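Local coordinates for protein extracellular ligand-binding receptor (Sphaerobacter thermophilus, PDB 4ZPJ) that probably captures a small solute outside the cell as the substrate-binding component of an ABC transporter, and binds zinc ions in the crystal, at residues 185-188 with 192-195; 210-215 with 252-257. All coordinates share one frame; numbering follows the deposited sequence.

Contact 1: 185-188 with 192-195. With ZN (zinc ion), chain E.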
ATOM      1  N   TYR A 185       7.891 -17.237  -1.744  1.00 41.93           N
ATOM      2  CA  TYR A 185       9.173 -17.320  -1.081  1.00 42.81           C
ATOM      3  C   TYR A 185       9.166 -18.384   0.011  1.00 40.60           C
ATOM      4  O   TYR A 185      10.123 -19.127   0.149  1.00 39.81           O
ATOM      5  CB  TYR A 185       9.518 -15.979  -0.453  1.00 44.86           C
ATOM      6  CG  TYR A 185      10.938 -15.883   0.020  1.00 43.10           C
ATOM      7  CD1 TYR A 185      11.975 -15.650  -0.887  1.00 45.17           C
ATOM      8  CD2 TYR A 185      11.250 -16.049   1.357  1.00 42.97           C
ATOM      9  CE1 TYR A 185      13.286 -15.557  -0.459  1.00 44.90           C
ATOM     10  CE2 TYR A 185      12.556 -15.978   1.797  1.00 43.71           C
ATOM     11  CZ  TYR A 185      13.576 -15.750   0.873  1.00 45.11           C
ATOM     12  OH  TYR A 185      14.883 -15.661   1.277  1.00 48.43           O
ATOM     13  N   ALA A 186       8.082 -18.443   0.778  1.00 39.71           N
ATOM     14  CA  ALA A 186       7.945 -19.421   1.879  1.00 38.64           C
ATOM     15  C   ALA A 186       8.017 -20.862   1.367  1.00 40.57           C
ATOM     16  O   ALA A 186       8.655 -21.734   1.992  1.00 41.17           O
ATOM     17  CB  ALA A 186       6.622 -19.215   2.598  1.00 38.77           C
ATOM     18  N   TYR A 187       7.315 -21.116   0.257  1.00 40.24           N
ATOM     19  CA  TYR A 187       7.272 -22.431  -0.359  1.00 40.67           C
ATOM     20  C   TYR A 187       8.584 -22.738  -1.081  1.00 43.37           C
ATOM     21  O   TYR A 187       9.222 -23.766  -0.810  1.00 43.96           O
ATOM     22  CB  TYR A 187       6.134 -22.549  -1.374  1.00 38.86           C
ATOM     23  CG  TYR A 187       5.918 -23.991  -1.816  1.00 41.19           C
ATOM     24  CD1 TYR A 187       6.612 -24.544  -2.897  1.00 46.60           C
ATOM     25  CD2 TYR A 187       5.015 -24.800  -1.163  1.00 44.12           C
ATOM     26  CE1 TYR A 187       6.394 -25.875  -3.277  1.00 48.20           C
ATOM     27  CE2 TYR A 187       4.802 -26.106  -1.533  1.00 45.62           C
ATOM     28  CZ  TYR A 187       5.499 -26.635  -2.580  1.00 48.25           C
ATOM     29  OH  TYR A 187       5.236 -27.929  -2.925  1.00 55.14           O
ATOM     30  N   GLU A 188       8.936 -21.880  -2.042  1.00 43.70           N
ATOM     31  CA  GLU A 188      10.049 -22.158  -2.969  1.00 48.04           C
ATOM     32  C   GLU A 188      11.422 -22.095  -2.297  1.00 46.77           C
ATOM     33  O   GLU A 188      12.241 -22.934  -2.542  1.00 51.01           O
ATOM     34  CB  GLU A 188      10.085 -21.166  -4.141  1.00 46.12           C
ATOM     35  CG  GLU A 188       8.798 -20.981  -4.921  1.00 49.40           C
ATOM     36  CD  GLU A 188       8.364 -22.222  -5.676  1.00 53.66           C
ATOM     37  OE1 GLU A 188       7.305 -22.154  -6.352  1.00 60.10           O
ATOM     38  OE2 GLU A 188       9.081 -23.242  -5.629  1.00 50.04           O
ATOM     39  N   TYR A 192       8.682 -24.223   3.362  1.00 46.99           N
ATOM     40  CA  TYR A 192       7.486 -24.415   4.177  1.00 45.25           C
ATOM     41  C   TYR A 192       6.391 -25.070   3.364  1.00 44.90           C
ATOM     42  O   TYR A 192       6.197 -24.769   2.189  1.00 45.45           O
ATOM     43  CB  TYR A 192       6.988 -23.059   4.745  1.00 44.61           C
ATOM     44  CG  TYR A 192       7.990 -22.322   5.601  1.00 43.13           C
ATOM     45  CD1 TYR A 192       9.006 -22.998   6.315  1.00 46.42           C
ATOM     46  CD2 TYR A 192       7.897 -20.955   5.747  1.00 43.35           C
ATOM     47  CE1 TYR A 192       9.933 -22.290   7.098  1.00 45.93           C
ATOM     48  CE2 TYR A 192       8.802 -20.245   6.507  1.00 44.84           C
ATOM     49  CZ  TYR A 192       9.812 -20.901   7.178  1.00 47.26           C
ATOM     50  OH  TYR A 192      10.688 -20.119   7.925  1.00 51.76           O
ATOM     51  N   ARG A 193       5.657 -25.965   3.994  1.00 46.41           N
ATOM     52  CA  ARG A 193       4.637 -26.722   3.293  1.00 47.64           C
ATOM     53  C   ARG A 193       3.264 -26.530   3.872  1.00 47.23           C
ATOM     54  O   ARG A 193       2.268 -26.682   3.152  1.00 45.72           O
ATOM     55  CB  ARG A 193       4.978 -28.229   3.263  1.00 49.96           C
ATOM     56  CG  ARG A 193       6.236 -28.535   2.463  1.00 51.88           C
ATOM     57  CD  ARG A 193       6.026 -28.164   0.995  1.00 51.17           C
ATOM     58  NE  ARG A 193       7.212 -28.336   0.158  1.00 53.09           N
ATOM     59  CZ  ARG A 193       8.081 -27.380  -0.211  1.00 53.13           C
ATOM     60  NH1 ARG A 193       7.967 -26.096   0.179  1.00 48.00           N
ATOM     61  NH2 ARG A 193       9.091 -27.722  -1.006  1.00 50.34           N
ATOM     62  N   ARG A 194       3.202 -26.229   5.162  1.00 47.64           N
ATOM     63  CA  ARG A 194       1.944 -26.139   5.883  1.00 49.03           C
ATOM     64  C   ARG A 194       1.988 -24.859   6.689  1.00 46.25           C
ATOM     65  O   ARG A 194       2.932 -24.654   7.456  1.00 46.58           O
ATOM     66  CB  ARG A 194       1.861 -27.358   6.802  1.00 55.76           C
ATOM     67  CG  ARG A 194       1.270 -28.620   6.165  1.00 62.35           C
ATOM     68  CD  ARG A 194       1.954 -29.959   6.540  1.00 71.57           C
ATOM     69  NE  ARG A 194       2.223 -30.253   7.970  1.00 79.62           N
ATOM     70  CZ  ARG A 194       3.418 -30.156   8.603  1.00 86.67           C
ATOM     71  NH1 ARG A 194       3.491 -30.463   9.896  1.00 83.90           N
ATOM     72  NH2 ARG A 194       4.547 -29.738   7.989  1.00 86.87           N
HETATM   73  N   MSE A 195       1.022 -23.969   6.544  1.00 43.77           N
HETATM   74  CA  MSE A 195       1.089 -22.700   7.293  1.00 42.43           C
HETATM   75  C   MSE A 195      -0.191 -22.373   7.996  1.00 43.09           C
HETATM   76  O   MSE A 195      -1.240 -22.870   7.603  1.00 42.01           O
HETATM   77  CB  MSE A 195       1.498 -21.541   6.388  1.00 41.00           C
HETATM   78  CG  MSE A 195       2.963 -21.676   5.975  1.00 40.10           C
HETATM   79 SE   MSE A 195       3.700 -20.125   5.056  0.65 39.86          SE
HETATM   80  CE  MSE A 195       3.215 -18.712   6.373  1.00 38.16           C
TER
HETATM   81 ZN    ZN E 504       6.549 -23.802  -7.373  1.00 66.08          ZN
HETATM   82  O   HOH W   1      11.047 -25.476  -1.612  1.00 44.11           O
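The guanidinium of R193 lies flat over one face of the Y187 ring, planes 15° apart, with CZ of R193 3.7 Å from the centroid of the Y187 ring: a cation-pi stack that suits an electron-rich phenol. At the ring's edge, in its plane, lies OE2 of E188; at the guanidinium's edge sit O of Y187 and a water. NH1 of R193 donates to O of Y187 at 2.8 Å and also bonds O of Y192 at 3.0 Å, approaching from above that carbonyl's plane. NH2 donates to the water, which in turn donates to the carbonyls of Y187 and E188. These bonds fix the guanidinium's rotation. Y187 carries CG anti to its own N (chi1 -169°), which swings the ring to the arginine. Cut back to an alanine, Y187 would probably leave the guanidinium without its aromatic partner and freer to turn. On the backbone, N of Y192 donates to O of A186 at 2.8 Å. The small CB of A186 lies 3.8 Å from CD2 of Y192 and 3.9 Å from SE of M195, a selenomethionine. E188 turns away and binds zinc through OE1. Together these contacts close a helix-to-strand connection of the periplasmic-binding-protein fold.

Contact 2: 210-215 with 252-257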
ATOM      1  N   ALA A 210      -6.639 -14.303   2.281  1.00 38.66           N
ATOM      2  CA  ALA A 210      -7.063 -14.974   1.058  1.00 39.33           C
ATOM      3  C   ALA A 210      -6.033 -14.883  -0.031  1.00 39.12           C
ATOM      4  O   ALA A 210      -5.878 -15.816  -0.803  1.00 42.68           O
ATOM      5  CB  ALA A 210      -8.387 -14.394   0.577  1.00 40.49           C
ATOM      6  N   ALA A 211      -5.292 -13.781  -0.085  1.00 38.68           N
ATOM      7  CA  ALA A 211      -4.328 -13.588  -1.138  1.00 38.66           C
ATOM      8  C   ALA A 211      -3.117 -14.452  -0.827  1.00 39.41           C
ATOM      9  O   ALA A 211      -2.545 -15.068  -1.715  1.00 42.49           O
ATOM     10  CB  ALA A 211      -3.971 -12.115  -1.271  1.00 37.65           C
ATOM     11  N   PHE A 212      -2.765 -14.532   0.456  1.00 39.69           N
ATOM     12  CA  PHE A 212      -1.656 -15.356   0.870  1.00 39.38           C
ATOM     13  C   PHE A 212      -1.934 -16.834   0.632  1.00 40.41           C
ATOM     14  O   PHE A 212      -1.097 -17.537   0.110  1.00 37.96           O
ATOM     15  CB  PHE A 212      -1.299 -15.135   2.329  1.00 39.50           C
ATOM     16  CG  PHE A 212       0.067 -15.647   2.685  1.00 40.69           C
ATOM     17  CD1 PHE A 212       0.270 -16.993   2.992  1.00 40.03           C
ATOM     18  CD2 PHE A 212       1.175 -14.793   2.657  1.00 40.54           C
ATOM     19  CE1 PHE A 212       1.522 -17.474   3.303  1.00 39.90           C
ATOM     20  CE2 PHE A 212       2.430 -15.265   3.002  1.00 40.58           C
ATOM     21  CZ  PHE A 212       2.605 -16.610   3.315  1.00 41.81           C
ATOM     22  N   ARG A 213      -3.095 -17.285   1.087  1.00 43.96           N
ATOM     23  CA  ARG A 213      -3.568 -18.650   0.880  1.00 47.14           C
ATOM     24  C   ARG A 213      -3.509 -19.058  -0.589  1.00 46.98           C
ATOM     25  O   ARG A 213      -3.034 -20.151  -0.948  1.00 44.79           O
ATOM     26  CB  ARG A 213      -5.028 -18.743   1.323  1.00 47.00           C
ATOM     27  CG  ARG A 213      -5.715 -20.037   0.948  1.00 49.06           C
ATOM     28  CD  ARG A 213      -7.211 -20.043   1.268  1.00 50.30           C
ATOM     29  NE  ARG A 213      -7.498 -20.089   2.703  1.00 49.38           N
ATOM     30  CZ  ARG A 213      -7.503 -21.192   3.453  1.00 51.98           C
ATOM     31  NH1 ARG A 213      -7.794 -21.110   4.752  1.00 49.77           N
ATOM     32  NH2 ARG A 213      -7.224 -22.378   2.920  1.00 53.51           N
ATOM     33  N   SER A 214      -4.063 -18.197  -1.420  1.00 44.72           N
ATOM     34  CA  SER A 214      -4.169 -18.464  -2.848  1.00 45.42           C
ATOM     35  C   SER A 214      -2.807 -18.748  -3.467  1.00 42.08           C
ATOM     36  O   SER A 214      -2.641 -19.771  -4.106  1.00 45.77           O
ATOM     37  CB  SER A 214      -4.833 -17.276  -3.536  1.00 46.61           C
ATOM     38  OG  SER A 214      -4.776 -17.414  -4.931  1.00 49.51           O
ATOM     39  N   ARG A 215      -1.822 -17.895  -3.236  1.00 39.89           N
ATOM     40  CA  ARG A 215      -0.480 -18.166  -3.753  1.00 38.72           C
ATOM     41  C   ARG A 215       0.178 -19.345  -3.104  1.00 39.29           C
ATOM     42  O   ARG A 215       0.955 -20.053  -3.752  1.00 36.86           O
ATOM     43  CB  ARG A 215       0.493 -17.006  -3.527  1.00 40.10           C
ATOM     44  CG  ARG A 215       0.202 -15.706  -4.214  1.00 41.24           C
ATOM     45  CD  ARG A 215       0.244 -15.788  -5.714  1.00 44.01           C
ATOM     46  NE  ARG A 215       1.537 -16.173  -6.242  1.00 43.24           N
ATOM     47  CZ  ARG A 215       1.814 -16.174  -7.544  1.00 43.24           C
ATOM     48  NH1 ARG A 215       0.885 -15.812  -8.408  1.00 41.11           N
ATOM     49  NH2 ARG A 215       3.018 -16.555  -7.983  1.00 43.78           N
ATOM     50  N   ALA A 252       5.052 -22.709   9.728  1.00 45.42           N
ATOM     51  CA  ALA A 252       5.218 -21.230   9.811  1.00 47.62           C
ATOM     52  C   ALA A 252       3.894 -20.517   9.920  1.00 43.44           C
ATOM     53  O   ALA A 252       2.874 -21.115   9.666  1.00 45.20           O
ATOM     54  CB  ALA A 252       5.983 -20.652   8.603  1.00 44.32           C
ATOM     55  N   VAL A 253       3.939 -19.233  10.243  1.00 39.48           N
ATOM     56  CA  VAL A 253       2.753 -18.421  10.389  1.00 40.62           C
ATOM     57  C   VAL A 253       2.878 -17.194   9.527  1.00 38.64           C
ATOM     58  O   VAL A 253       3.928 -16.653   9.482  1.00 40.47           O
ATOM     59  CB  VAL A 253       2.661 -17.891  11.844  1.00 40.75           C
ATOM     60  CG1 VAL A 253       1.416 -17.037  12.037  1.00 39.59           C
ATOM     61  CG2 VAL A 253       2.650 -19.059  12.782  1.00 43.10           C
ATOM     62  N   PHE A 254       1.816 -16.765   8.868  1.00 37.96           N
ATOM     63  CA  PHE A 254       1.753 -15.448   8.248  1.00 37.74           C
ATOM     64  C   PHE A 254       0.777 -14.595   9.059  1.00 39.02           C
ATOM     65  O   PHE A 254      -0.304 -15.073   9.366  1.00 41.81           O
ATOM     66  CB  PHE A 254       1.275 -15.537   6.805  1.00 37.28           C
ATOM     67  CG  PHE A 254       0.855 -14.195   6.211  1.00 38.02           C
ATOM     68  CD1 PHE A 254       1.796 -13.298   5.702  1.00 40.18           C
ATOM     69  CD2 PHE A 254      -0.454 -13.836   6.155  1.00 40.55           C
ATOM     70  CE1 PHE A 254       1.414 -12.053   5.185  1.00 39.56           C
ATOM     71  CE2 PHE A 254      -0.853 -12.606   5.637  1.00 40.37           C
ATOM     72  CZ  PHE A 254       0.066 -11.721   5.156  1.00 39.03           C
ATOM     73  N   ALA A 255       1.147 -13.358   9.400  1.00 38.61           N
ATOM     74  CA  ALA A 255       0.282 -12.436  10.155  1.00 37.64           C
ATOM     75  C   ALA A 255       0.207 -11.009   9.571  1.00 37.90           C
ATOM     76  O   ALA A 255       1.240 -10.392   9.163  1.00 37.82           O
ATOM     77  CB  ALA A 255       0.752 -12.349  11.572  1.00 39.32           C
ATOM     78  N   PHE A 256      -1.019 -10.491   9.543  1.00 36.30           N
ATOM     79  CA  PHE A 256      -1.314  -9.118   9.107  1.00 36.95           C
ATOM     80  C   PHE A 256      -2.206  -8.362  10.075  1.00 38.23           C
ATOM     81  O   PHE A 256      -3.244  -8.869  10.498  1.00 38.05           O
ATOM     82  CB  PHE A 256      -2.015  -9.149   7.755  1.00 37.41           C
ATOM     83  CG  PHE A 256      -2.636  -7.855   7.371  1.00 38.25           C
ATOM     84  CD1 PHE A 256      -3.943  -7.547   7.766  1.00 39.44           C
ATOM     85  CD2 PHE A 256      -1.935  -6.952   6.592  1.00 39.10           C
ATOM     86  CE1 PHE A 256      -4.529  -6.341   7.409  1.00 39.16           C
ATOM     87  CE2 PHE A 256      -2.514  -5.729   6.226  1.00 39.71           C
ATOM     88  CZ  PHE A 256      -3.816  -5.433   6.630  1.00 40.31           C
ATOM     89  N   HIS A 257      -1.805  -7.136  10.408  1.00 41.52           N
ATOM     90  CA  HIS A 257      -2.616  -6.217  11.211  1.00 42.25           C
ATOM     91  C   HIS A 257      -2.669  -4.851  10.622  1.00 42.80           C
ATOM     92  O   HIS A 257      -3.353  -3.999  11.148  1.00 46.78           O
ATOM     93  CB  HIS A 257      -2.038  -6.063  12.601  1.00 42.82           C
ATOM     94  CG  HIS A 257      -1.949  -7.333  13.340  1.00 45.22           C
ATOM     95  ND1 HIS A 257      -0.906  -8.226  13.164  1.00 46.41           N
ATOM     96  CD2 HIS A 257      -2.817  -7.917  14.193  1.00 46.73           C
ATOM     97  CE1 HIS A 257      -1.112  -9.278  13.930  1.00 46.21           C
ATOM     98  NE2 HIS A 257      -2.284  -9.132  14.533  1.00 47.36           N
TER
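F212 of helix 203-218 meets F254 of strand 252-256 where a helix packs on the parallel sheet of an alpha/beta domain, as in the leucine-binding protein family. Segment 210-215 begins with A210, whose carbonyl accepts the helical bond from N of S214, and A211, which packs on the C-terminal residue F423. Next comes F212, the one residue here that reaches the strand: its side chain sets out toward it, and with CG anti to N (chi1 -163°) the ring is carried out over the sheet. Beside it M195 and L197 of strand 194-200 and A183 of helix 180-188 complete an apolar setting, in which a large, flat, uncharged side chain is well suited. After F212 the residues become polar. R213 makes salt bridges to E226 and E217, S214 bonds through OG to the C-terminal carboxylate of F423, and R215 pairs with D184; none of these three partly exposed residues touches segment 252-257. On the strand, F254 also points toward the helix, while V253 points away and packs on Y270 of helix 261-272. The rings of F212 and F254 form an offset stack, centroids 4.2 Å apart and planes at 19°. CB of F254 stands over the F212 face, 3.9 Å from its centroid, and CD1 of F254 lies 3.4 Å from CE2 of F212.

Contacts 1 and 2 have centres about 11 Å apart and share one parallel sheet, in which strands 194-200 and 252-256 are neighbours. M195 joins them: its side chain reaches A186 in contact 1 and also packs on F212 and F254, with CE of M195 3.5 Å from N of F254. A second junction is the ring of Y192, whose CD2 lies 3.5 Å from CB of A252. Strand 194-200 is followed in the chain by helix 203-218, and contact 1 precedes contact 2 in sequence. E188, which holds a zinc ion, is exposed; the side chain of F212 is about 13 Å from that zinc, and the side chain of F254 about 10 Å from that of the zinc ligand H206.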